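Local coordinates for protein eukaryotic peptide chain release factor GTP-binding subunit (Schizosaccharomyces pombe, PDB 1R5B) that is the GTP-binding subunit of a translation release factor, with a P-loop GTPase domain related to elongation factor Tu, at residues G157-G162 and E200-E205; G167-H172 and S211-R216; N301-V306 and T312-A317. All coordinates share one frame; numbering follows the deposited sequence.

Contact 1: residues G157-G162 and E200-E205; sequences GEFEAG and EERYKE
Arg202 reaches across from the helix at 200-205 and meets Glu160 and Phe159 of the short helix at 158-161. The two backbones are far apart: the nearest CA atoms, of Phe159 and Arg202, are 10.4 Å from each other. Long side chains fill the distance.

The packed part is the meeting of Phe159 with Arg202. Phe159 has CG anti to the backbone N (chi1 178°), which sends the ring out toward the second helix. Arg202 NH1 lies 3.6 Å from Phe159 CB and comes obliquely to the ring. Ring and guanidinium planes are steeply inclined, so the two groups do not stack flat. Both residues are buried. NH1 also donates to the carbonyl O of Ala154, which helps fix the guanidinium.

The acidic side is the one nearer solvent. Arg202 NH2 donates to Glu160 OE2 at 2.6 Å, a salt bridge bent to 141° at the hydrogen. The oxygen is met on its syn side, and carboxylate and guanidinium are nearly coplanar. Glu205 is exposed, and its OE1 accepts from Arg202 NE at 3.3 Å and NH2 at 3.2 Å. Both nitrogens approach from the same face of that carboxylate, above its plane. Glu160 OE2 and Glu205 OE2 are 4.4 Å apart. The shared arginine probably offsets their repulsion.

The three residues form a salt-bridge network between two helices of the GTP-binding domain. The Phe159 side chain also touches Cys206, Lys209 and Leu210 farther along helix 200-218, and its ring meets Phe163 edge-to-face. Elsewhere on helix 200-218, Tyr203 packs on Tyr228 and Pro230 of strand 226-230.

Contact 2: residues G167-H172 and S211-R216; sequences GQTREH and SMFLRR
Phe213 is the first residue of 211-216 to touch 167-172, and it makes the closest approach of this segment. CG stands anti to the backbone N (chi1 178°), and the ring extends toward the start of helix 169-178. Its edge meets the backbone there: CZ lies 3.6 Å from Arg170 CA, near the ring plane. Arg170 CB is 3.7 Å from the same CZ. Thr169 adds a methyl, with CG2 3.8 Å from Phe213 CE2 in an oblique approach. Phe163 meets the Phe213 ring edge-to-face.

Leu214 follows. Its CA is the nearest to that of Arg170, at 7.7 Å, but its side chain stays short of direct contact and packs on Tyr228 of strand 226-230.

Arg216 comes last and is exposed. Its NH2 is 4.5 Å from Arg170 NH1, and the two guanidinium groups lie near each other without a bond.

The chemistry is thus divided. A buried ring, its edge against the helix backbone and a methyl coming in obliquely, joins helices 169-178 and 200-218 by van der Waals packing. The two arginines outside are like charges and probably add no attraction of their own; solvent would be expected to screen them.

Contact 3: residues N301-V306 and T312-A317; sequences NSNVLV and TLEVTA
Val304 and Val315 turn their methyls toward each other through their first torsions. Val304 CG1 is anti to its carbonyl carbon (chi1 -53°), and Val315 CG2 takes the same place on its own residue while CG1 is anti to the backbone N (chi1 173°). The two methyls, Val304 CG1 and Val315 CG2, meet at 3.7 Å, and the side chains cross at about a right angle. Leu313 lies on the same face, and its CD1 touches Val306 CG2 at 3.6 Å.

The backbones form an antiparallel beta hairpin. Val304 and Leu313 are a hydrogen-bonded pair: Val304 N donates to Leu313 O at 2.8 Å, and Leu313 N donates back to Val304 O at 2.9 Å. Val315 N donates to Ser302 O. Asn301 and Ser302 both face Val315, which fits a G1 beta bulge; there the bond from Asn301 N to Val315 O is weak.

The other face is more polar. In the non-hydrogen-bonded pair of Asn303 and Glu314, Asn303 OD1 lies 3.5 Å from Glu314 CG, and the amide and carboxylate planes are almost perpendicular. In the next such pair, Leu305 CD1 is 3.9 Å from Thr312 OG1. Strand 311-319 also bonds to strand 334-340, and strand 302-307 to strand 351-353.

The hairpin therefore has two unlike faces. Backbone bonds set the pairing. Val304, Leu313 and Val315 make one face largely apolar, while Asn303, Thr312 and Glu314 make the other more polar and more exposed, although Leu305 there is buried.

Contacts 1 and 2 belong to the GTP-binding domain and share helix 200-218. Their centres are 13 Å apart, and they touch where Gly162 O meets Thr169 N at 3.2 Å, a probable hydrogen bond. Phe163 joins them further, meeting the rings of both Phe159 and Phe213. Those two rings are buried, while the charged Glu205, Arg170 and Arg216 are exposed. Contact 3 lies in a separate beta sheet, its centre about 46 Å from that of contact 1. Its valines and leucines are buried; Asn301, Asn303 and Thr312 are exposed. Contact 1 relies on charged side chains, contact 2 on an aromatic edge, and contact 3 on backbone bonding between neighbouring strands.

Contact 1: residues G157-G162 and E200-E205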
ATOM      1  N   GLY A 157       7.579 -28.600 -22.123  1.00 34.90           N
ATOM      2  CA  GLY A 157       7.044 -29.781 -21.457  1.00 34.77           C
ATOM      3  C   GLY A 157       6.311 -29.458 -20.161  1.00 34.60           C
ATOM      4  O   GLY A 157       5.146 -29.798 -20.016  1.00 34.54           O
ATOM      5  N   GLU A 158       6.977 -28.779 -19.231  1.00 34.39           N
ATOM      6  CA  GLU A 158       6.404 -28.521 -17.904  1.00 34.62           C
ATOM      7  C   GLU A 158       5.246 -27.508 -17.942  1.00 33.94           C
ATOM      8  O   GLU A 158       4.189 -27.748 -17.366  1.00 33.57           O
ATOM      9  CB  GLU A 158       7.501 -28.042 -16.945  1.00 35.13           C
ATOM     10  CG  GLU A 158       7.275 -28.395 -15.480  1.00 36.12           C
ATOM     11  CD  GLU A 158       8.272 -27.709 -14.567  1.00 37.52           C
ATOM     12  OE1 GLU A 158       8.010 -27.614 -13.349  1.00 39.85           O
ATOM     13  OE2 GLU A 158       9.315 -27.250 -15.067  1.00 37.81           O
ATOM     14  N   PHE A 159       5.476 -26.381 -18.614  1.00 33.51           N
ATOM     15  CA  PHE A 159       4.453 -25.365 -18.891  1.00 33.30           C
ATOM     16  C   PHE A 159       3.182 -25.967 -19.449  1.00 33.39           C
ATOM     17  O   PHE A 159       2.136 -25.879 -18.848  1.00 33.61           O
ATOM     18  CB  PHE A 159       4.992 -24.341 -19.902  1.00 32.98           C
ATOM     19  CG  PHE A 159       4.002 -23.292 -20.282  1.00 32.12           C
ATOM     20  CD1 PHE A 159       3.646 -22.306 -19.375  1.00 31.23           C
ATOM     21  CD2 PHE A 159       3.425 -23.281 -21.541  1.00 31.67           C
ATOM     22  CE1 PHE A 159       2.731 -21.327 -19.709  1.00 30.86           C
ATOM     23  CE2 PHE A 159       2.505 -22.302 -21.885  1.00 31.57           C
ATOM     24  CZ  PHE A 159       2.156 -21.322 -20.958  1.00 31.19           C
ATOM     25  N   GLU A 160       3.307 -26.570 -20.620  1.00 33.83           N
ATOM     26  CA  GLU A 160       2.217 -27.225 -21.331  1.00 33.89           C
ATOM     27  C   GLU A 160       1.476 -28.219 -20.461  1.00 33.86           C
ATOM     28  O   GLU A 160       0.254 -28.276 -20.503  1.00 33.97           O
ATOM     29  CB  GLU A 160       2.766 -27.943 -22.571  1.00 33.71           C
ATOM     30  CG  GLU A 160       2.957 -27.021 -23.772  1.00 33.82           C
ATOM     31  CD  GLU A 160       4.230 -26.145 -23.728  1.00 33.77           C
ATOM     32  OE1 GLU A 160       4.973 -26.120 -22.725  1.00 31.25           O
ATOM     33  OE2 GLU A 160       4.501 -25.483 -24.748  1.00 35.29           O
ATOM     34  N   ALA A 161       2.219 -28.983 -19.663  1.00 33.78           N
ATOM     35  CA  ALA A 161       1.635 -30.056 -18.860  1.00 33.68           C
ATOM     36  C   ALA A 161       0.561 -29.540 -17.899  1.00 33.74           C
ATOM     37  O   ALA A 161      -0.443 -30.219 -17.668  1.00 33.55           O
ATOM     38  CB  ALA A 161       2.719 -30.797 -18.095  1.00 33.59           C
ATOM     39  N   GLY A 162       0.769 -28.339 -17.359  1.00 33.58           N
ATOM     40  CA  GLY A 162      -0.170 -27.729 -16.435  1.00 33.68           C
ATOM     41  C   GLY A 162      -1.560 -27.484 -16.990  1.00 34.13           C
ATOM     42  O   GLY A 162      -2.521 -27.382 -16.217  1.00 33.70           O
ATOM     43  N   GLU A 200      12.347 -14.285 -25.912  1.00 35.52           N
ATOM     44  CA  GLU A 200      11.108 -13.525 -26.011  1.00 35.68           C
ATOM     45  C   GLU A 200       9.985 -14.334 -26.684  1.00 35.88           C
ATOM     46  O   GLU A 200       8.821 -14.140 -26.362  1.00 35.83           O
ATOM     47  CB  GLU A 200      11.319 -12.208 -26.763  1.00 35.79           C
ATOM     48  CG  GLU A 200      10.249 -11.167 -26.454  1.00 36.17           C
ATOM     49  CD  GLU A 200      10.345  -9.908 -27.301  1.00 36.94           C
ATOM     50  OE1 GLU A 200      11.162  -9.856 -28.257  1.00 36.96           O
ATOM     51  OE2 GLU A 200       9.576  -8.966 -27.004  1.00 37.18           O
ATOM     52  N   GLU A 201      10.327 -15.226 -27.618  1.00 36.15           N
ATOM     53  CA  GLU A 201       9.320 -16.094 -28.245  1.00 36.23           C
ATOM     54  C   GLU A 201       8.624 -17.008 -27.238  1.00 35.78           C
ATOM     55  O   GLU A 201       7.427 -17.213 -27.334  1.00 36.09           O
ATOM     56  CB  GLU A 201       9.925 -16.962 -29.350  1.00 36.40           C
ATOM     57  CG  GLU A 201       9.672 -16.455 -30.756  1.00 37.68           C
ATOM     58  CD  GLU A 201      10.872 -15.708 -31.309  1.00 39.64           C
ATOM     59  OE1 GLU A 201      11.363 -14.804 -30.593  1.00 41.20           O
ATOM     60  OE2 GLU A 201      11.329 -16.028 -32.435  1.00 38.89           O
ATOM     61  N   ARG A 202       9.385 -17.563 -26.301  1.00 35.25           N
ATOM     62  CA  ARG A 202       8.861 -18.465 -25.280  1.00 34.96           C
ATOM     63  C   ARG A 202       8.014 -17.690 -24.282  1.00 34.82           C
ATOM     64  O   ARG A 202       6.954 -18.152 -23.870  1.00 34.74           O
ATOM     65  CB  ARG A 202      10.006 -19.144 -24.521  1.00 35.02           C
ATOM     66  CG  ARG A 202       9.840 -20.633 -24.298  1.00 35.32           C
ATOM     67  CD  ARG A 202       8.695 -21.035 -23.360  1.00 35.11           C
ATOM     68  NE  ARG A 202       7.689 -21.805 -24.091  1.00 34.99           N
ATOM     69  CZ  ARG A 202       7.100 -22.944 -23.693  1.00 34.76           C
ATOM     70  NH1 ARG A 202       7.361 -23.509 -22.517  1.00 33.24           N
ATOM     71  NH2 ARG A 202       6.222 -23.527 -24.504  1.00 34.13           N
ATOM     72  N   TYR A 203       8.499 -16.512 -23.894  1.00 34.38           N
ATOM     73  CA  TYR A 203       7.826 -15.689 -22.894  1.00 34.12           C
ATOM     74  C   TYR A 203       6.474 -15.238 -23.409  1.00 34.12           C
ATOM     75  O   TYR A 203       5.469 -15.386 -22.724  1.00 33.69           O
ATOM     76  CB  TYR A 203       8.670 -14.460 -22.533  1.00 33.79           C
ATOM     77  CG  TYR A 203       7.991 -13.537 -21.546  1.00 33.24           C
ATOM     78  CD1 TYR A 203       7.876 -13.883 -20.208  1.00 32.50           C
ATOM     79  CD2 TYR A 203       7.445 -12.331 -21.955  1.00 33.17           C
ATOM     80  CE1 TYR A 203       7.242 -13.045 -19.305  1.00 32.36           C
ATOM     81  CE2 TYR A 203       6.811 -11.477 -21.047  1.00 31.97           C
ATOM     82  CZ  TYR A 203       6.716 -11.837 -19.732  1.00 31.86           C
ATOM     83  OH  TYR A 203       6.087 -10.996 -18.836  1.00 31.00           O
ATOM     84  N   LYS A 204       6.476 -14.680 -24.616  1.00 34.36           N
ATOM     85  CA  LYS A 204       5.261 -14.243 -25.292  1.00 34.65           C
ATOM     86  C   LYS A 204       4.304 -15.406 -25.504  1.00 34.17           C
ATOM     87  O   LYS A 204       3.100 -15.236 -25.345  1.00 34.43           O
ATOM     88  CB  LYS A 204       5.578 -13.603 -26.657  1.00 35.17           C
ATOM     89  CG  LYS A 204       5.446 -12.080 -26.690  1.00 37.00           C
ATOM     90  CD  LYS A 204       5.340 -11.553 -28.138  1.00 39.64           C
ATOM     91  CE  LYS A 204       5.028 -10.051 -28.189  1.00 40.77           C
ATOM     92  NZ  LYS A 204       5.762  -9.281 -27.131  1.00 41.55           N
ATOM     93  N   GLU A 205       4.841 -16.574 -25.859  1.00 33.26           N
ATOM     94  CA  GLU A 205       4.031 -17.770 -26.063  1.00 32.90           C
ATOM     95  C   GLU A 205       3.373 -18.213 -24.763  1.00 32.65           C
ATOM     96  O   GLU A 205       2.207 -18.575 -24.761  1.00 32.93           O
ATOM     97  CB  GLU A 205       4.866 -18.929 -26.635  1.00 32.91           C
ATOM     98  CG  GLU A 205       4.043 -20.173 -26.961  1.00 32.66           C
ATOM     99  CD  GLU A 205       4.881 -21.396 -27.249  1.00 33.10           C
ATOM    100  OE1 GLU A 205       6.073 -21.402 -26.883  1.00 33.55           O
ATOM    101  OE2 GLU A 205       4.343 -22.360 -27.844  1.00 33.70           O
TER

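Contact 2: residues G167-H172 and S211-R216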
ATOM      1  N   GLY A 167      -3.049 -31.731 -15.446  1.00 36.98           N
ATOM      2  CA  GLY A 167      -2.489 -30.479 -14.947  1.00 36.44           C
ATOM      3  C   GLY A 167      -3.225 -29.802 -13.802  1.00 35.89           C
ATOM      4  O   GLY A 167      -4.390 -30.090 -13.530  1.00 35.86           O
ATOM      5  N   GLN A 168      -2.545 -28.874 -13.142  1.00 35.33           N
ATOM      6  CA  GLN A 168      -3.105 -28.208 -11.966  1.00 35.09           C
ATOM      7  C   GLN A 168      -3.402 -26.731 -12.182  1.00 34.48           C
ATOM      8  O   GLN A 168      -4.009 -26.103 -11.330  1.00 34.83           O
ATOM      9  CB  GLN A 168      -2.172 -28.379 -10.762  1.00 35.07           C
ATOM     10  CG  GLN A 168      -2.437 -29.660  -9.987  1.00 36.09           C
ATOM     11  CD  GLN A 168      -1.424 -29.922  -8.888  1.00 37.13           C
ATOM     12  OE1 GLN A 168      -0.782 -28.998  -8.382  1.00 37.91           O
ATOM     13  NE2 GLN A 168      -1.287 -31.187  -8.509  1.00 37.85           N
ATOM     14  N   THR A 169      -2.987 -26.177 -13.313  1.00 33.82           N
ATOM     15  CA  THR A 169      -3.078 -24.737 -13.536  1.00 33.29           C
ATOM     16  C   THR A 169      -4.509 -24.184 -13.479  1.00 33.31           C
ATOM     17  O   THR A 169      -4.712 -23.052 -13.055  1.00 33.23           O
ATOM     18  CB  THR A 169      -2.413 -24.375 -14.872  1.00 32.93           C
ATOM     19  OG1 THR A 169      -1.029 -24.717 -14.812  1.00 30.93           O
ATOM     20  CG2 THR A 169      -2.422 -22.858 -15.115  1.00 32.47           C
ATOM     21  N   ARG A 170      -5.485 -24.975 -13.910  1.00 33.59           N
ATOM     22  CA  ARG A 170      -6.884 -24.586 -13.807  1.00 34.01           C
ATOM     23  C   ARG A 170      -7.232 -24.413 -12.337  1.00 34.26           C
ATOM     24  O   ARG A 170      -7.713 -23.368 -11.917  1.00 34.49           O
ATOM     25  CB  ARG A 170      -7.796 -25.637 -14.429  1.00 34.04           C
ATOM     26  CG  ARG A 170      -9.270 -25.405 -14.143  1.00 35.32           C
ATOM     27  CD  ARG A 170     -10.205 -26.082 -15.104  1.00 36.52           C
ATOM     28  NE  ARG A 170     -11.429 -25.303 -15.294  1.00 38.81           N
ATOM     29  CZ  ARG A 170     -12.199 -25.336 -16.392  1.00 41.05           C
ATOM     30  NH1 ARG A 170     -11.893 -26.117 -17.434  1.00 41.56           N
ATOM     31  NH2 ARG A 170     -13.298 -24.583 -16.450  1.00 42.06           N
ATOM     32  N   GLU A 171      -6.963 -25.452 -11.561  1.00 34.70           N
ATOM     33  CA  GLU A 171      -7.220 -25.452 -10.131  1.00 35.34           C
ATOM     34  C   GLU A 171      -6.472 -24.307  -9.426  1.00 35.12           C
ATOM     35  O   GLU A 171      -6.990 -23.716  -8.482  1.00 34.85           O
ATOM     36  CB  GLU A 171      -6.851 -26.814  -9.550  1.00 35.78           C
ATOM     37  CG  GLU A 171      -6.739 -26.872  -8.035  1.00 37.85           C
ATOM     38  CD  GLU A 171      -6.447 -28.280  -7.544  1.00 40.21           C
ATOM     39  OE1 GLU A 171      -7.299 -29.175  -7.786  1.00 40.53           O
ATOM     40  OE2 GLU A 171      -5.362 -28.486  -6.935  1.00 42.07           O
ATOM     41  N   HIS A 172      -5.283 -23.972  -9.915  1.00 34.90           N
ATOM     42  CA  HIS A 172      -4.507 -22.882  -9.341  1.00 35.01           C
ATOM     43  C   HIS A 172      -5.142 -21.524  -9.588  1.00 35.36           C
ATOM     44  O   HIS A 172      -5.139 -20.675  -8.696  1.00 35.53           O
ATOM     45  CB  HIS A 172      -3.080 -22.904  -9.871  1.00 34.77           C
ATOM     46  CG  HIS A 172      -2.270 -24.041  -9.338  1.00 34.94           C
ATOM     47  ND1 HIS A 172      -1.005 -24.340  -9.794  1.00 34.90           N
ATOM     48  CD2 HIS A 172      -2.557 -24.965  -8.392  1.00 33.70           C
ATOM     49  CE1 HIS A 172      -0.548 -25.394  -9.150  1.00 33.92           C
ATOM     50  NE2 HIS A 172      -1.470 -25.795  -8.298  1.00 33.85           N
ATOM     51  N   SER A 211      -2.968 -16.010 -20.768  1.00 31.08           N
ATOM     52  CA  SER A 211      -3.972 -14.972 -20.907  1.00 31.16           C
ATOM     53  C   SER A 211      -5.306 -15.541 -21.408  1.00 30.42           C
ATOM     54  O   SER A 211      -6.358 -15.256 -20.858  1.00 30.27           O
ATOM     55  CB  SER A 211      -3.450 -13.902 -21.861  1.00 31.06           C
ATOM     56  OG  SER A 211      -4.384 -12.862 -21.964  1.00 32.69           O
ATOM     57  N   MET A 212      -5.257 -16.369 -22.438  1.00 30.10           N
ATOM     58  CA  MET A 212      -6.468 -17.031 -22.922  1.00 29.95           C
ATOM     59  C   MET A 212      -7.049 -17.986 -21.864  1.00 29.67           C
ATOM     60  O   MET A 212      -8.246 -17.978 -21.607  1.00 29.76           O
ATOM     61  CB  MET A 212      -6.184 -17.763 -24.228  1.00 29.65           C
ATOM     62  CG  MET A 212      -5.833 -16.827 -25.382  1.00 30.17           C
ATOM     63  SD  MET A 212      -7.092 -15.560 -25.710  1.00 28.81           S
ATOM     64  CE  MET A 212      -7.997 -16.362 -26.944  1.00 28.96           C
ATOM     65  N   PHE A 213      -6.188 -18.751 -21.206  1.00 29.32           N
ATOM     66  CA  PHE A 213      -6.629 -19.814 -20.314  1.00 29.02           C
ATOM     67  C   PHE A 213      -7.222 -19.257 -19.022  1.00 28.87           C
ATOM     68  O   PHE A 213      -8.239 -19.743 -18.554  1.00 27.76           O
ATOM     69  CB  PHE A 213      -5.454 -20.764 -20.045  1.00 29.12           C
ATOM     70  CG  PHE A 213      -5.759 -21.897 -19.097  1.00 28.30           C
ATOM     71  CD1 PHE A 213      -6.212 -23.106 -19.572  1.00 28.22           C
ATOM     72  CD2 PHE A 213      -5.537 -21.758 -17.731  1.00 28.38           C
ATOM     73  CE1 PHE A 213      -6.471 -24.161 -18.705  1.00 28.27           C
ATOM     74  CE2 PHE A 213      -5.796 -22.801 -16.863  1.00 28.25           C
ATOM     75  CZ  PHE A 213      -6.265 -24.005 -17.354  1.00 27.90           C
ATOM     76  N   LEU A 214      -6.585 -18.229 -18.466  1.00 29.54           N
ATOM     77  CA  LEU A 214      -6.995 -17.653 -17.184  1.00 29.97           C
ATOM     78  C   LEU A 214      -8.341 -16.952 -17.298  1.00 30.37           C
ATOM     79  O   LEU A 214      -9.163 -17.013 -16.389  1.00 30.40           O
ATOM     80  CB  LEU A 214      -5.946 -16.674 -16.672  1.00 30.10           C
ATOM     81  CG  LEU A 214      -4.666 -17.317 -16.132  1.00 31.19           C
ATOM     82  CD1 LEU A 214      -3.630 -16.232 -15.840  1.00 32.35           C
ATOM     83  CD2 LEU A 214      -4.930 -18.141 -14.877  1.00 31.83           C
ATOM     84  N   ARG A 215      -8.564 -16.293 -18.427  1.00 30.89           N
ATOM     85  CA  ARG A 215      -9.881 -15.763 -18.749  1.00 31.22           C
ATOM     86  C   ARG A 215     -10.912 -16.894 -18.860  1.00 30.74           C
ATOM     87  O   ARG A 215     -12.002 -16.800 -18.308  1.00 30.84           O
ATOM     88  CB  ARG A 215      -9.831 -14.954 -20.056  1.00 31.30           C
ATOM     89  CG  ARG A 215     -11.189 -14.380 -20.517  1.00 33.34           C
ATOM     90  CD  ARG A 215     -11.837 -13.415 -19.522  1.00 35.53           C
ATOM     91  NE  ARG A 215     -13.188 -13.031 -19.943  1.00 38.00           N
ATOM     92  CZ  ARG A 215     -13.980 -12.176 -19.286  1.00 38.74           C
ATOM     93  NH1 ARG A 215     -13.585 -11.614 -18.155  1.00 38.73           N
ATOM     94  NH2 ARG A 215     -15.185 -11.890 -19.759  1.00 39.72           N
ATOM     95  N   ARG A 216     -10.577 -17.964 -19.563  1.00 30.25           N
ATOM     96  CA  ARG A 216     -11.547 -19.026 -19.771  1.00 30.19           C
ATOM     97  C   ARG A 216     -11.967 -19.683 -18.464  1.00 29.75           C
ATOM     98  O   ARG A 216     -13.151 -19.870 -18.213  1.00 29.41           O
ATOM     99  CB  ARG A 216     -11.015 -20.087 -20.732  1.00 30.21           C
ATOM    100  CG  ARG A 216     -12.023 -21.180 -21.024  1.00 31.74           C
ATOM    101  CD  ARG A 216     -11.634 -22.121 -22.152  1.00 34.76           C
ATOM    102  NE  ARG A 216     -11.126 -23.380 -21.620  1.00 37.56           N
ATOM    103  CZ  ARG A 216      -9.842 -23.724 -21.552  1.00 40.81           C
ATOM    104  NH1 ARG A 216      -8.880 -22.918 -22.010  1.00 43.02           N
ATOM    105  NH2 ARG A 216      -9.510 -24.901 -21.033  1.00 41.71           N
TER

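Contact 3: residues N301-V306 and T312-A317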
ATOM      1  N   ASN A 301     -21.329   7.421 -10.422  1.00 36.74           N
ATOM      2  CA  ASN A 301     -22.675   7.434  -9.837  1.00 37.29           C
ATOM      3  C   ASN A 301     -22.779   6.704  -8.500  1.00 37.82           C
ATOM      4  O   ASN A 301     -23.723   5.953  -8.260  1.00 38.39           O
ATOM      5  CB  ASN A 301     -23.699   6.907 -10.828  1.00 37.05           C
ATOM      6  CG  ASN A 301     -23.684   7.685 -12.127  1.00 37.86           C
ATOM      7  OD1 ASN A 301     -24.173   8.818 -12.192  1.00 37.90           O
ATOM      8  ND2 ASN A 301     -23.111   7.088 -13.168  1.00 38.33           N
ATOM      9  N   SER A 302     -21.799   6.940  -7.639  1.00 38.19           N
ATOM     10  CA  SER A 302     -21.809   6.425  -6.281  1.00 38.61           C
ATOM     11  C   SER A 302     -21.967   7.574  -5.299  1.00 38.06           C
ATOM     12  O   SER A 302     -21.408   8.650  -5.500  1.00 38.46           O
ATOM     13  CB  SER A 302     -20.503   5.702  -5.980  1.00 38.81           C
ATOM     14  OG  SER A 302     -20.251   4.720  -6.965  1.00 41.48           O
ATOM     15  N   ASN A 303     -22.727   7.342  -4.237  1.00 37.20           N
ATOM     16  CA  ASN A 303     -22.817   8.302  -3.155  1.00 36.31           C
ATOM     17  C   ASN A 303     -21.576   8.192  -2.296  1.00 35.37           C
ATOM     18  O   ASN A 303     -21.001   7.124  -2.180  1.00 35.57           O
ATOM     19  CB  ASN A 303     -24.069   8.052  -2.308  1.00 36.45           C
ATOM     20  CG  ASN A 303     -25.340   8.505  -2.997  1.00 36.11           C
ATOM     21  OD1 ASN A 303     -25.305   9.167  -4.030  1.00 35.32           O
ATOM     22  ND2 ASN A 303     -26.472   8.152  -2.413  1.00 36.23           N
ATOM     23  N   VAL A 304     -21.158   9.314  -1.720  1.00 34.19           N
ATOM     24  CA  VAL A 304     -20.060   9.352  -0.779  1.00 33.29           C
ATOM     25  C   VAL A 304     -20.425  10.288   0.353  1.00 32.72           C
ATOM     26  O   VAL A 304     -21.295  11.117   0.220  1.00 32.47           O
ATOM     27  CB  VAL A 304     -18.737   9.813  -1.434  1.00 33.14           C
ATOM     28  CG1 VAL A 304     -18.418   8.971  -2.665  1.00 32.69           C
ATOM     29  CG2 VAL A 304     -18.783  11.287  -1.795  1.00 33.72           C
ATOM     30  N   LEU A 305     -19.735  10.143   1.473  1.00 32.69           N
ATOM     31  CA  LEU A 305     -19.970  10.965   2.658  1.00 32.45           C
ATOM     32  C   LEU A 305     -18.799  11.898   2.822  1.00 31.87           C
ATOM     33  O   LEU A 305     -17.664  11.494   2.644  1.00 31.31           O
ATOM     34  CB  LEU A 305     -20.109  10.073   3.890  1.00 32.27           C
ATOM     35  CG  LEU A 305     -20.507  10.774   5.180  1.00 33.39           C
ATOM     36  CD1 LEU A 305     -21.922  11.340   5.082  1.00 33.78           C
ATOM     37  CD2 LEU A 305     -20.397   9.821   6.348  1.00 33.34           C
ATOM     38  N   VAL A 306     -19.069  13.159   3.118  1.00 31.78           N
ATOM     39  CA  VAL A 306     -18.007  14.065   3.500  1.00 32.04           C
ATOM     40  C   VAL A 306     -17.961  14.084   5.015  1.00 31.99           C
ATOM     41  O   VAL A 306     -18.895  14.564   5.656  1.00 32.19           O
ATOM     42  CB  VAL A 306     -18.228  15.504   2.996  1.00 32.28           C
ATOM     43  CG1 VAL A 306     -16.977  16.341   3.275  1.00 32.79           C
ATOM     44  CG2 VAL A 306     -18.575  15.536   1.515  1.00 32.15           C
ATOM     45  N   THR A 312     -23.791  13.909   2.602  1.00 35.12           N
ATOM     46  CA  THR A 312     -23.749  12.995   1.464  1.00 35.11           C
ATOM     47  C   THR A 312     -23.675  13.768   0.145  1.00 34.78           C
ATOM     48  O   THR A 312     -24.253  14.835   0.022  1.00 34.93           O
ATOM     49  CB  THR A 312     -24.986  12.056   1.490  1.00 35.16           C
ATOM     50  OG1 THR A 312     -24.922  11.191   2.638  1.00 35.23           O
ATOM     51  CG2 THR A 312     -24.960  11.086   0.326  1.00 35.59           C
ATOM     52  N   LEU A 313     -22.936  13.222  -0.819  1.00 34.57           N
ATOM     53  CA  LEU A 313     -22.842  13.758  -2.183  1.00 34.31           C
ATOM     54  C   LEU A 313     -22.782  12.615  -3.194  1.00 33.95           C
ATOM     55  O   LEU A 313     -22.372  11.511  -2.866  1.00 33.52           O
ATOM     56  CB  LEU A 313     -21.578  14.598  -2.350  1.00 34.39           C
ATOM     57  CG  LEU A 313     -21.423  15.902  -1.565  1.00 34.93           C
ATOM     58  CD1 LEU A 313     -19.984  16.383  -1.685  1.00 35.29           C
ATOM     59  CD2 LEU A 313     -22.397  16.989  -2.054  1.00 35.55           C
ATOM     60  N   GLU A 314     -23.171  12.884  -4.431  1.00 33.85           N
ATOM     61  CA  GLU A 314     -23.068  11.894  -5.485  1.00 33.97           C
ATOM     62  C   GLU A 314     -21.882  12.202  -6.399  1.00 33.99           C
ATOM     63  O   GLU A 314     -21.765  13.299  -6.923  1.00 33.94           O
ATOM     64  CB  GLU A 314     -24.356  11.846  -6.293  1.00 34.24           C
ATOM     65  CG  GLU A 314     -24.485  10.590  -7.147  1.00 35.36           C
ATOM     66  CD  GLU A 314     -25.588  10.662  -8.184  1.00 36.71           C
ATOM     67  OE1 GLU A 314     -26.352  11.659  -8.214  1.00 38.23           O
ATOM     68  OE2 GLU A 314     -25.689   9.705  -8.980  1.00 38.47           O
ATOM     69  N   VAL A 315     -20.997  11.229  -6.577  1.00 33.73           N
ATOM     70  CA  VAL A 315     -19.944  11.313  -7.582  1.00 33.77           C
ATOM     71  C   VAL A 315     -20.512  11.018  -8.987  1.00 33.73           C
ATOM     72  O   VAL A 315     -20.848   9.879  -9.289  1.00 33.72           O
ATOM     73  CB  VAL A 315     -18.816  10.319  -7.254  1.00 33.67           C
ATOM     74  CG1 VAL A 315     -17.784  10.256  -8.379  1.00 33.72           C
ATOM     75  CG2 VAL A 315     -18.161  10.702  -5.933  1.00 33.93           C
ATOM     76  N   THR A 316     -20.621  12.041  -9.833  1.00 33.67           N
ATOM     77  CA  THR A 316     -21.181  11.880 -11.185  1.00 33.53           C
ATOM     78  C   THR A 316     -20.135  11.623 -12.272  1.00 33.72           C
ATOM     79  O   THR A 316     -20.486  11.254 -13.399  1.00 33.73           O
ATOM     80  CB  THR A 316     -22.029  13.117 -11.587  1.00 33.39           C
ATOM     81  OG1 THR A 316     -21.216  14.297 -11.593  1.00 32.68           O
ATOM     82  CG2 THR A 316     -23.110  13.404 -10.551  1.00 33.28           C
ATOM     83  N   ALA A 317     -18.863  11.835 -11.949  1.00 33.94           N
ATOM     84  CA  ALA A 317     -17.792  11.555 -12.899  1.00 34.30           C
ATOM     85  C   ALA A 317     -16.431  11.452 -12.228  1.00 34.50           C
ATOM     86  O   ALA A 317     -16.186  12.105 -11.226  1.00 34.62           O
ATOM     87  CB  ALA A 317     -17.763  12.618 -13.995  1.00 33.96           C
TER